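Local coordinates for protein MIP07328p (Drosophila melanogaster, PDB 6FKK) that is a transmembrane axon guidance cue that probably repels growing axons by binding semaphorin receptors through its extracellular sema domain, the main part captured here, at residues 334-337 and 338-342; 370-373 and 374-378. All blocks are in the same frame, centred on the assembly; numbering follows the deposited sequence.

Interaction 1 of 2, residues 334-337 and 338-342; sequences QVPK and PRPGQ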
loop_
_atom_site.group_PDB
_atom_site.type_symbol
_atom_site.label_atom_id
_atom_site.label_comp_id
_atom_site.label_asym_id
_atom_site.label_seq_id
_atom_site.Cartn_x
_atom_site.Cartn_y
_atom_site.Cartn_z
ATOM N N GLN A 334 -6.694 -22.744 -26.999
ATOM C CA GLN A 334 -7.771 -21.780 -27.173
ATOM C C GLN A 334 -7.316 -20.336 -26.977
ATOM O O GLN A 334 -8.063 -19.416 -27.329
ATOM C CB GLN A 334 -8.919 -22.103 -26.208
ATOM C CG GLN A 334 -10.241 -21.427 -26.545
ATOM C CD GLN A 334 -11.319 -21.697 -25.513
ATOM O OE1 GLN A 334 -11.285 -22.710 -24.814
ATOM N NE2 GLN A 334 -12.283 -20.787 -25.410
ATOM N N VAL A 335 -6.118 -20.110 -26.447
ATOM C CA VAL A 335 -5.615 -18.753 -26.246
ATOM C C VAL A 335 -5.287 -18.140 -27.605
ATOM O O VAL A 335 -4.870 -18.860 -28.523
ATOM C CB VAL A 335 -4.398 -18.742 -25.306
ATOM C CG1 VAL A 335 -4.782 -19.284 -23.934
ATOM C CG2 VAL A 335 -3.253 -19.553 -25.895
ATOM N N PRO A 336 -5.471 -16.822 -27.782
ATOM C CA PRO A 336 -5.255 -16.193 -29.097
ATOM C C PRO A 336 -3.818 -16.315 -29.609
ATOM O O PRO A 336 -2.930 -16.818 -28.911
ATOM C CB PRO A 336 -5.626 -14.728 -28.851
ATOM C CG PRO A 336 -6.573 -14.772 -27.682
ATOM C CD PRO A 336 -6.072 -15.888 -26.815
ATOM N N LYS A 337 -3.587 -15.850 -30.843
ATOM C CA LYS A 337 -2.317 -16.126 -31.513
ATOM C C LYS A 337 -1.154 -15.405 -30.839
ATOM O O LYS A 337 -0.158 -16.067 -30.506
ATOM C CB LYS A 337 -2.450 -15.816 -33.004
ATOM C CG LYS A 337 -3.773 -16.276 -33.547
ATOM C CD LYS A 337 -4.110 -15.492 -34.751
ATOM C CE LYS A 337 -2.995 -15.544 -35.757
ATOM N NZ LYS A 337 -3.729 -15.758 -37.021
ATOM N N PRO A 338 -1.201 -14.094 -30.589
ATOM C CA PRO A 338 -0.327 -13.537 -29.556
ATOM C C PRO A 338 -0.973 -13.730 -28.196
ATOM O O PRO A 338 -2.199 -13.776 -28.068
ATOM C CB PRO A 338 -0.231 -12.049 -29.931
ATOM C CG PRO A 338 -1.556 -11.763 -30.519
ATOM C CD PRO A 338 -1.991 -13.028 -31.242
ATOM N N ARG A 339 -0.140 -13.886 -27.185
ATOM C CA ARG A 339 -0.667 -14.152 -25.853
ATOM C C ARG A 339 -1.355 -12.907 -25.305
ATOM O O ARG A 339 -0.805 -11.806 -25.410
ATOM C CB ARG A 339 0.446 -14.598 -24.912
ATOM C CG ARG A 339 -0.051 -14.843 -23.508
ATOM C CD ARG A 339 0.940 -15.619 -22.679
ATOM N NE ARG A 339 0.376 -15.910 -21.368
ATOM C CZ ARG A 339 -0.453 -16.918 -21.122
ATOM N NH1 ARG A 339 -0.921 -17.100 -19.897
ATOM N NH2 ARG A 339 -0.811 -17.744 -22.098
ATOM N N PRO A 340 -2.553 -13.034 -24.733
ATOM C CA PRO A 340 -3.195 -11.868 -24.118
ATOM C C PRO A 340 -2.370 -11.341 -22.956
ATOM O O PRO A 340 -1.696 -12.095 -22.250
ATOM C CB PRO A 340 -4.548 -12.412 -23.640
ATOM C CG PRO A 340 -4.783 -13.625 -24.457
ATOM C CD PRO A 340 -3.430 -14.218 -24.719
ATOM N N GLY A 341 -2.431 -10.026 -22.761
ATOM C CA GLY A 341 -1.633 -9.368 -21.752
ATOM C C GLY A 341 -0.213 -9.057 -22.165
ATOM O O GLY A 341 0.480 -8.331 -21.441
ATOM N N GLN A 342 0.247 -9.588 -23.295
ATOM C CA GLN A 342 1.566 -9.265 -23.821
ATOM C C GLN A 342 1.512 -7.924 -24.541
ATOM O O GLN A 342 0.701 -7.731 -25.453
ATOM C CB GLN A 342 2.037 -10.372 -24.765
ATOM C CG GLN A 342 3.076 -9.947 -25.784
ATOM C CD GLN A 342 3.440 -11.074 -26.733
ATOM O OE1 GLN A 342 3.356 -12.250 -26.377
ATOM N NE2 GLN A 342 3.838 -10.721 -27.951
#

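Interaction 2 of 2, residues 370-373 and 374-378; sequences AVHG and RPLLT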
loop_
_atom_site.group_PDB
_atom_site.type_symbol
_atom_site.label_atom_id
_atom_site.label_comp_id
_atom_site.label_asym_id
_atom_site.label_seq_id
_atom_site.Cartn_x
_atom_site.Cartn_y
_atom_site.Cartn_z
ATOM N N ALA A 370 2.784 -16.005 -1.540
ATOM C CA ALA A 370 3.519 -15.084 -0.689
ATOM C C ALA A 370 4.946 -15.573 -0.483
ATOM O O ALA A 370 5.241 -16.768 -0.586
ATOM C CB ALA A 370 2.822 -14.923 0.662
ATOM N N VAL A 371 5.841 -14.624 -0.201
ATOM C CA VAL A 371 7.211 -14.980 0.140
ATOM C C VAL A 371 7.205 -15.813 1.412
ATOM O O VAL A 371 6.502 -15.495 2.380
ATOM C CB VAL A 371 8.069 -13.715 0.288
ATOM C CG1 VAL A 371 9.404 -14.048 0.934
ATOM C CG2 VAL A 371 8.284 -13.070 -1.070
ATOM N N HIS A 372 7.976 -16.902 1.402
ATOM C CA HIS A 372 8.055 -17.917 2.450
ATOM C C HIS A 372 6.792 -18.762 2.546
ATOM O O HIS A 372 6.739 -19.672 3.384
ATOM C CB HIS A 372 8.359 -17.322 3.833
ATOM C CG HIS A 372 9.660 -16.586 3.902
ATOM N ND1 HIS A 372 9.879 -15.541 4.772
ATOM C CD2 HIS A 372 10.814 -16.749 3.211
ATOM C CE1 HIS A 372 11.110 -15.088 4.613
ATOM N NE2 HIS A 372 11.699 -15.805 3.672
ATOM N N GLY A 373 5.774 -18.500 1.727
ATOM C CA GLY A 373 4.574 -19.314 1.725
ATOM C C GLY A 373 3.696 -19.176 2.946
ATOM O O GLY A 373 2.824 -20.019 3.168
ATOM N N ARG A 374 3.898 -18.135 3.746
ATOM C CA ARG A 374 3.117 -17.917 4.954
ATOM C C ARG A 374 3.227 -16.448 5.333
ATOM O O ARG A 374 4.130 -15.748 4.857
ATOM C CB ARG A 374 3.602 -18.815 6.103
ATOM C CG ARG A 374 5.073 -18.665 6.447
ATOM C CD ARG A 374 5.405 -19.321 7.783
ATOM N NE ARG A 374 4.977 -20.718 7.853
ATOM C CZ ARG A 374 3.886 -21.136 8.488
ATOM N NH1 ARG A 374 3.104 -20.264 9.111
ATOM N NH2 ARG A 374 3.575 -22.425 8.501
ATOM N N PRO A 375 2.318 -15.945 6.166
ATOM C CA PRO A 375 2.412 -14.546 6.590
ATOM C C PRO A 375 3.664 -14.290 7.413
ATOM O O PRO A 375 4.126 -15.142 8.177
ATOM C CB PRO A 375 1.147 -14.342 7.432
ATOM C CG PRO A 375 0.212 -15.405 6.983
ATOM C CD PRO A 375 1.073 -16.577 6.638
ATOM N N LEU A 376 4.219 -13.090 7.241
ATOM C CA LEU A 376 5.352 -12.668 8.054
ATOM C C LEU A 376 4.934 -12.314 9.474
ATOM O O LEU A 376 5.778 -12.313 10.377
ATOM C CB LEU A 376 6.044 -11.475 7.398
ATOM C CG LEU A 376 6.527 -11.703 5.966
ATOM C CD1 LEU A 376 7.162 -10.439 5.414
ATOM C CD2 LEU A 376 7.506 -12.862 5.922
ATOM N N LEU A 377 3.655 -12.015 9.687
ATOM C CA LEU A 377 3.123 -11.712 11.009
ATOM C C LEU A 377 1.625 -11.963 10.976
ATOM O O LEU A 377 0.954 -11.547 10.030
ATOM C CB LEU A 377 3.409 -10.259 11.407
ATOM C CG LEU A 377 2.797 -9.766 12.721
ATOM C CD1 LEU A 377 3.504 -10.383 13.907
ATOM C CD2 LEU A 377 2.848 -8.253 12.806
ATOM N N THR A 378 1.107 -12.647 11.993
ATOM C CA THR A 378 -0.325 -12.864 12.131
ATOM C C THR A 378 -0.809 -12.280 13.450
ATOM O O THR A 378 -0.093 -12.304 14.457
ATOM C CB THR A 378 -0.687 -14.356 12.062
ATOM O OG1 THR A 378 -0.106 -15.046 13.173
ATOM C CG2 THR A 378 -0.178 -14.969 10.770
#

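Interaction 1 of 2, residues 334-337 and 338-342
Backbone torsions, far more than side-chain ones, bring Pro336 and Pro340 together. Pro336 is extended, with psi at 175°, but Lys337 bends the path at psi -51°, and Pro338 to Pro340 are extended again. The chain is thereby folded into a corner with one proline ring on each arm. The two rings meet over the inside of the bend and cross at about a right angle. CD of Pro336 does most of the touching: it lies 3.5 Å from Pro340 CG and 3.8 Å from Pro340 CD. Pro336 CG adds a further approach to Pro340 CG at 3.9 Å. From the same ring, Pro336 CB also lies 3.6 Å from Pro338 O, the carbonyl just past the corner.

Pro340 also belongs to a type II beta turn, Arg339 to Gln342, secured by the bond of Gln342 N to Arg339 O (3.2 Å). Pro340 and Gly341 fill its two central positions, the classic sequence for this turn: the proline ring restricts the first, and the second, with phi at 82°, would press a CB against the preceding carbonyl oxygen. Both rings also rest on helix 352-360, Pro336 against Ala354 and Phe357, Pro340 against Phe357 and Ile358. The loop joins this helix to helix 306-312, within the long excursion inserted between strands 298-305 and 377-380, consistent with the extrusion that semaphorins carry on one propeller blade.

Three of the residues from 336 to 340 are prolines with no N-H to donate, and no hydrogen bond spans the bend; its shape therefore probably depends on restricted backbone torsions and apolar contact of the rings with each other and with the helix.

Interaction 2 of 2, residues 370-373 and 374-378
The side chain of His372 leaves the turn toward Leu376. From its CB, which passes 4.4 Å from CG of Arg374, the chain continues to CG, set opposite the carbonyl carbon and beside the backbone N (chi1 -60°). That rotamer carries the imidazole over Val371, whose CG1 lies 3.8 Å above the ring plane and over its centre. At ND1 the ring meets Leu376 CD2, 3.8 Å away and oblique to the plane, the two side chains crossing at about a right angle. Leu433 and Leu422 of the neighbouring blade strands also touch the His372 side chain.

The backbone beneath is a tight turn held by Gly373 N to Ala370 O (2.9 Å), with His372 at positive phi (70°), and it delivers the chain into strand 377-380. There Leu376 and Leu377 both stand opposite Val301 of strand 298-305, a classic beta bulge in a blade of the sema propeller. Leu376 O accepts hydrogen bonds from Asn420 ND2 and Thr435 OG1. Arg374 CG lies 3.6 Å from His372 O.

In the fold
Both contacts are local bends near the surface, and they lie in series along the chain, with centres about 32 Å apart and no touch between them. Interaction 1 belongs to the excursion that leaves the blade after strand 298-305, and its proline rings are backed by a helix. Interaction 2 is where the chain comes back to that blade, pairing with strand 298-305 and packing against strands 414-423 and 432-442 of the next sheet. It is the closer of the two to the middle of the chain, yet an attached glycan lies near it. Proline on proline characterises the first, whereas the second combines an imidazole with aliphatic side chains and fixes a carbonyl by outside donors.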